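Local coordinates for P43 (Trichuris muris, PDB 6QIX), which is the major secreted protein of a whipworm parasite, tethers to matrix and inhibits interleukin-13 function, at residues A[280-293]-A[331-343]. Sequence-based numbering, arbitrary orientation. Where two conformers were deposited one is given.
Sequences ICTLDKINGSCAFP and SNCKEVGDKCKCC. With NAG (2-acetamido-2-deoxy-beta-D-glucopyranose), chain H.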
loop_
_atom_site.group_PDB
_atom_site.type_symbol
_atom_site.label_atom_id
_atom_site.label_comp_id
_atom_site.label_asym_id
_atom_site.label_seq_id
_atom_site.Cartn_x
_atom_site.Cartn_y
_atom_site.Cartn_z
ATOM N N ILE A 280 -19.204 7.079 -11.674
ATOM C CA ILE A 280 -17.954 7.278 -12.391
ATOM C C ILE A 280 -17.686 8.771 -12.581
ATOM O O ILE A 280 -18.612 9.595 -12.716
ATOM C CB ILE A 280 -18.009 6.510 -13.729
ATOM C CG1 ILE A 280 -16.635 6.391 -14.371
ATOM C CG2 ILE A 280 -19.094 7.116 -14.671
ATOM C CD1 ILE A 280 -16.538 5.200 -15.317
ATOM N N CYS A 281 -16.401 9.137 -12.547
ATOM C CA CYS A 281 -15.986 10.519 -12.767
ATOM C C CYS A 281 -16.002 10.814 -14.256
ATOM O O CYS A 281 -15.501 10.002 -15.046
ATOM C CB CYS A 281 -14.564 10.798 -12.260
ATOM S SG CYS A 281 -14.358 10.652 -10.449
ATOM N N THR A 282 -16.517 12.003 -14.634
ATOM C CA THR A 282 -16.397 12.500 -16.017
ATOM C C THR A 282 -15.494 13.731 -16.044
ATOM O O THR A 282 -15.844 14.761 -15.478
ATOM C CB THR A 282 -17.771 12.816 -16.603
ATOM O OG1 THR A 282 -18.575 11.634 -16.499
ATOM C CG2 THR A 282 -17.659 13.286 -18.055
ATOM N N LEU A 283 -14.335 13.610 -16.710
ATOM C CA LEU A 283 -13.358 14.688 -16.875
ATOM C C LEU A 283 -13.139 15.029 -18.345
ATOM O O LEU A 283 -13.234 14.160 -19.216
ATOM C CB LEU A 283 -12.010 14.286 -16.305
ATOM C CG LEU A 283 -11.993 13.746 -14.871
ATOM C CD1 LEU A 283 -10.614 13.303 -14.491
ATOM C CD2 LEU A 283 -12.513 14.773 -13.902
ATOM N N ASP A 284 -12.764 16.282 -18.606
ATOM C CA ASP A 284 -12.269 16.654 -19.930
ATOM C C ASP A 284 -10.894 16.054 -20.208
ATOM O O ASP A 284 -10.098 15.814 -19.303
ATOM C CB ASP A 284 -12.186 18.170 -20.059
ATOM C CG ASP A 284 -13.542 18.805 -20.088
ATOM O OD1 ASP A 284 -14.410 18.302 -20.833
ATOM O OD2 ASP A 284 -13.747 19.787 -19.345
ATOM N N LYS A 285 -10.629 15.813 -21.496
ATOM C CA LYS A 285 -9.320 15.353 -21.930
ATOM C C LYS A 285 -8.307 16.462 -21.735
ATOM O O LYS A 285 -8.653 17.644 -21.727
ATOM C CB LYS A 285 -9.350 14.934 -23.399
ATOM C CG LYS A 285 -10.104 13.695 -23.697
ATOM C CD LYS A 285 -10.366 13.597 -25.229
ATOM C CE LYS A 285 -11.323 12.491 -25.591
ATOM N NZ LYS A 285 -11.389 12.236 -27.076
ATOM N N ILE A 286 -7.053 16.075 -21.534
ATOM C CA ILE A 286 -5.931 17.014 -21.515
ATOM C C ILE A 286 -4.933 16.567 -22.576
ATOM O O ILE A 286 -4.528 15.399 -22.604
ATOM C CB ILE A 286 -5.263 17.093 -20.128
ATOM C CG1 ILE A 286 -6.312 17.423 -19.060
ATOM C CG2 ILE A 286 -4.137 18.136 -20.134
ATOM C CD1 ILE A 286 -6.439 18.908 -18.724
ATOM N N ASN A 287 -4.561 17.487 -23.465
ATOM C CA ASN A 287 -3.669 17.164 -24.583
ATOM C C ASN A 287 -4.213 15.995 -25.405
ATOM O O ASN A 287 -3.461 15.148 -25.899
ATOM C CB ASN A 287 -2.257 16.870 -24.088
ATOM C CG ASN A 287 -1.482 18.137 -23.733
ATOM O OD1 ASN A 287 -1.700 19.203 -24.310
ATOM N ND2 ASN A 287 -0.577 18.020 -22.770
ATOM N N GLY A 288 -5.542 15.943 -25.528
ATOM C CA GLY A 288 -6.217 14.965 -26.361
ATOM C C GLY A 288 -6.160 13.549 -25.856
ATOM O O GLY A 288 -6.287 12.605 -26.662
ATOM N N SER A 289 -5.986 13.364 -24.548
ATOM C CA SER A 289 -5.870 12.031 -23.984
ATOM C C SER A 289 -6.376 11.999 -22.539
ATOM O O SER A 289 -6.628 13.026 -21.905
ATOM C CB SER A 289 -4.421 11.539 -24.034
ATOM O OG SER A 289 -3.752 11.857 -22.837
ATOM N N CYS A 290 -6.513 10.780 -22.030
ATOM C CA CYS A 290 -6.932 10.536 -20.664
ATOM C C CYS A 290 -5.775 10.049 -19.829
ATOM O O CYS A 290 -5.976 9.487 -18.761
ATOM C CB CYS A 290 -8.092 9.548 -20.620
ATOM S SG CYS A 290 -9.571 10.257 -21.483
ATOM N N ALA A 291 -4.562 10.265 -20.307
ATOM C CA ALA A 291 -3.388 9.823 -19.595
ATOM C C ALA A 291 -2.985 10.742 -18.453
ATOM O O ALA A 291 -2.146 10.346 -17.641
ATOM C CB ALA A 291 -2.253 9.716 -20.602
ATOM N N PHE A 292 -3.527 11.956 -18.359
ATOM C CA PHE A 292 -2.919 12.921 -17.452
ATOM C C PHE A 292 -2.958 12.491 -15.988
ATOM O O PHE A 292 -2.032 12.864 -15.248
ATOM C CB PHE A 292 -3.555 14.312 -17.621
ATOM C CG PHE A 292 -5.040 14.346 -17.423
ATOM C CD1 PHE A 292 -5.594 14.729 -16.210
ATOM C CD2 PHE A 292 -5.887 14.030 -18.464
ATOM C CE1 PHE A 292 -6.988 14.764 -16.042
ATOM C CE2 PHE A 292 -7.270 14.064 -18.303
ATOM C CZ PHE A 292 -7.805 14.428 -17.076
ATOM N N PRO A 293 -3.935 11.718 -15.510
ATOM C CA PRO A 293 -3.836 11.272 -14.103
ATOM C C PRO A 293 -2.584 10.453 -13.830
ATOM O O PRO A 293 -1.885 10.686 -12.838
ATOM C CB PRO A 293 -5.110 10.457 -13.906
ATOM C CG PRO A 293 -6.050 10.925 -15.006
ATOM C CD PRO A 293 -5.174 11.246 -16.173
ATOM N N SER A 331 -6.001 6.917 -10.236
ATOM C CA SER A 331 -7.088 6.764 -11.188
ATOM C C SER A 331 -6.709 5.839 -12.350
ATOM O O SER A 331 -5.544 5.744 -12.777
ATOM C CB SER A 331 -7.488 8.130 -11.748
ATOM O OG SER A 331 -6.359 8.715 -12.337
ATOM N N ASN A 332 -7.730 5.197 -12.893
ATOM C CA ASN A 332 -7.686 4.582 -14.209
ATOM C C ASN A 332 -8.853 5.165 -14.985
ATOM O O ASN A 332 -9.968 5.273 -14.442
ATOM C CB ASN A 332 -7.832 3.070 -14.129
ATOM C CG ASN A 332 -7.100 2.479 -12.936
ATOM O OD1 ASN A 332 -5.935 2.093 -13.048
ATOM N ND2 ASN A 332 -7.796 2.422 -11.765
ATOM N N CYS A 333 -8.612 5.539 -16.243
ATOM C CA CYS A 333 -9.650 6.147 -17.060
ATOM C C CYS A 333 -9.810 5.413 -18.389
ATOM O O CYS A 333 -8.858 4.844 -18.927
ATOM C CB CYS A 333 -9.338 7.623 -17.383
ATOM S SG CYS A 333 -8.974 8.696 -15.996
ATOM N N LYS A 334 -11.041 5.404 -18.882
ATOM C CA LYS A 334 -11.357 5.037 -20.252
ATOM C C LYS A 334 -11.792 6.285 -20.998
ATOM O O LYS A 334 -12.574 7.091 -20.487
ATOM C CB LYS A 334 -12.469 3.991 -20.312
ATOM C CG LYS A 334 -12.040 2.622 -19.907
ATOM C CD LYS A 334 -13.076 1.584 -20.332
ATOM C CE LYS A 334 -12.433 0.203 -20.268
ATOM N NZ LYS A 334 -11.324 0.066 -21.267
ATOM N N GLU A 335 -11.324 6.426 -22.233
ATOM C CA GLU A 335 -11.769 7.518 -23.086
ATOM C C GLU A 335 -13.093 7.117 -23.728
ATOM O O GLU A 335 -13.165 6.066 -24.367
ATOM C CB GLU A 335 -10.712 7.800 -24.162
ATOM C CG GLU A 335 -10.961 9.080 -24.930
ATOM C CD GLU A 335 -9.844 9.438 -25.871
ATOM O OE1 GLU A 335 -8.664 9.197 -25.553
ATOM O OE2 GLU A 335 -10.163 10.008 -26.916
ATOM N N VAL A 336 -14.151 7.902 -23.507
ATOM C CA VAL A 336 -15.473 7.594 -24.046
ATOM C C VAL A 336 -15.960 8.849 -24.739
ATOM O O VAL A 336 -16.195 9.879 -24.096
ATOM C CB VAL A 336 -16.472 7.118 -22.974
ATOM C CG1 VAL A 336 -17.799 6.809 -23.673
ATOM C CG2 VAL A 336 -15.925 5.886 -22.258
ATOM N N GLY A 337 -16.096 8.779 -26.065
ATOM C CA GLY A 337 -16.400 9.987 -26.801
ATOM C C GLY A 337 -15.353 11.051 -26.566
ATOM O O GLY A 337 -14.152 10.819 -26.697
ATOM N N ASP A 338 -15.804 12.248 -26.235
ATOM C CA ASP A 338 -14.910 13.368 -25.981
ATOM C C ASP A 338 -14.513 13.491 -24.505
ATOM O O ASP A 338 -13.917 14.501 -24.113
ATOM C CB ASP A 338 -15.581 14.665 -26.431
ATOM C CG ASP A 338 -16.991 14.812 -25.862
ATOM O OD1 ASP A 338 -17.416 15.971 -25.653
ATOM O OD2 ASP A 338 -17.663 13.767 -25.629
ATOM N N LYS A 339 -14.815 12.493 -23.687
ATOM C CA LYS A 339 -14.590 12.620 -22.249
ATOM C C LYS A 339 -13.737 11.493 -21.699
ATOM O O LYS A 339 -13.598 10.449 -22.301
ATOM C CB LYS A 339 -15.910 12.638 -21.465
ATOM C CG LYS A 339 -16.888 13.747 -21.884
ATOM C CD LYS A 339 -16.343 15.106 -21.484
ATOM C CE LYS A 339 -17.318 16.229 -21.800
ATOM N NZ LYS A 339 -16.683 17.547 -21.489
ATOM N N CYS A 340 -13.227 11.698 -20.483
ATOM C CA CYS A 340 -12.498 10.682 -19.750
ATOM C C CYS A 340 -13.384 10.189 -18.627
ATOM O O CYS A 340 -13.870 11.007 -17.862
ATOM C CB CYS A 340 -11.209 11.259 -19.134
ATOM S SG CYS A 340 -10.068 11.922 -20.392
ATOM N N LYS A 341 -13.566 8.878 -18.507
ATOM C CA LYS A 341 -14.403 8.265 -17.470
ATOM C C LYS A 341 -13.494 7.522 -16.504
ATOM O O LYS A 341 -12.822 6.555 -16.893
ATOM C CB LYS A 341 -15.407 7.313 -18.109
ATOM C CG LYS A 341 -16.329 8.010 -19.130
ATOM C CD LYS A 341 -17.381 8.892 -18.415
ATOM C CE LYS A 341 -18.303 9.492 -19.468
ATOM N NZ LYS A 341 -19.383 10.285 -18.875
ATOM N N CYS A 342 -13.446 7.974 -15.244
ATOM C CA CYS A 342 -12.352 7.582 -14.362
ATOM C C CYS A 342 -12.859 7.033 -13.037
ATOM O O CYS A 342 -13.834 7.530 -12.479
ATOM C CB CYS A 342 -11.421 8.765 -14.064
ATOM S SG CYS A 342 -10.780 9.581 -15.569
ATOM N N CYS A 343 -12.132 6.046 -12.533
ATOM C CA CYS A 343 -12.346 5.468 -11.212
ATOM C C CYS A 343 -11.014 5.298 -10.477
ATOM O O CYS A 343 -9.959 5.127 -11.092
ATOM C CB CYS A 343 -13.008 4.059 -11.305
ATOM S SG CYS A 343 -14.473 3.942 -12.346
HETATM C C1 NAG H . 0.275 19.091 -22.308
HETATM C C2 NAG H . 0.880 18.648 -20.979
HETATM C C3 NAG H . 1.952 19.637 -20.505
HETATM C C4 NAG H . 3.007 19.835 -21.585
HETATM C C5 NAG H . 2.341 20.281 -22.887
HETATM C C6 NAG H . 3.319 20.424 -24.037
HETATM C C7 NAG H . -0.641 19.443 -19.193
HETATM C C8 NAG H . -1.660 19.026 -18.172
HETATM N N2 NAG H . -0.146 18.460 -19.960
HETATM O O3 NAG H . 2.570 19.142 -19.323
HETATM O O4 NAG H . 3.958 20.808 -21.165
HETATM O O5 NAG H . 1.342 19.321 -23.284
HETATM O O6 NAG H . 3.222 19.341 -24.948
HETATM O O7 NAG H . -0.294 20.618 -19.322
HETATM O O HOH W 1 -12.637 16.523 -23.440
HETATM O O HOH W 2 -6.232 6.767 -17.707
#
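A small disulfide-rich antiparallel sheet is formed where strand 281-284 pairs with strand 339-343, the middle strand of three. Cys-281 and Leu-283 form hydrogen-bonded pairs with Cys-342 and Cys-340; the bond from Leu-283 N to Cys-340 O is nearly straight (2.9 Å, 175° at the hydrogen). Beyond the glycosylated turn at Asn-287, the chain folds back over the sheet face that carries Leu-283, Cys-340 and Cys-342. There Cys-290 SG is bonded to Cys-340 SG at 2.1 Å, with a torsion of -89° about the S-S bond. Cys-340 SG also lies 4.1 Å from Phe-292 CE2, oblique to the ring. The hairpin's own disulfide, Cys-333 to Cys-342, packs alongside, Cys-342 SG being 3.9 Å from Leu-283 CD1. On the other face, a bend at chi2 (-74°) lays Lys-341 alongside Thr-282, and Lys-341 NZ donates to Thr-282 OG1 at 2.8 Å. Lys-285 NZ meets Glu-335 OE2 from above the carboxylate plane in a 2.5 Å salt bridge and also donates to Gly-337 O; Asp-284 pairs likewise with Lys-339. Cys-290 to Cys-340 thus locks loop to sheet, Cys-333 to Cys-342 joins the hairpin strands, bonds to Cys-241 and Cys-356 tie the sheet to neighbouring chain, and the salt bridges hold the hairpin's turn end.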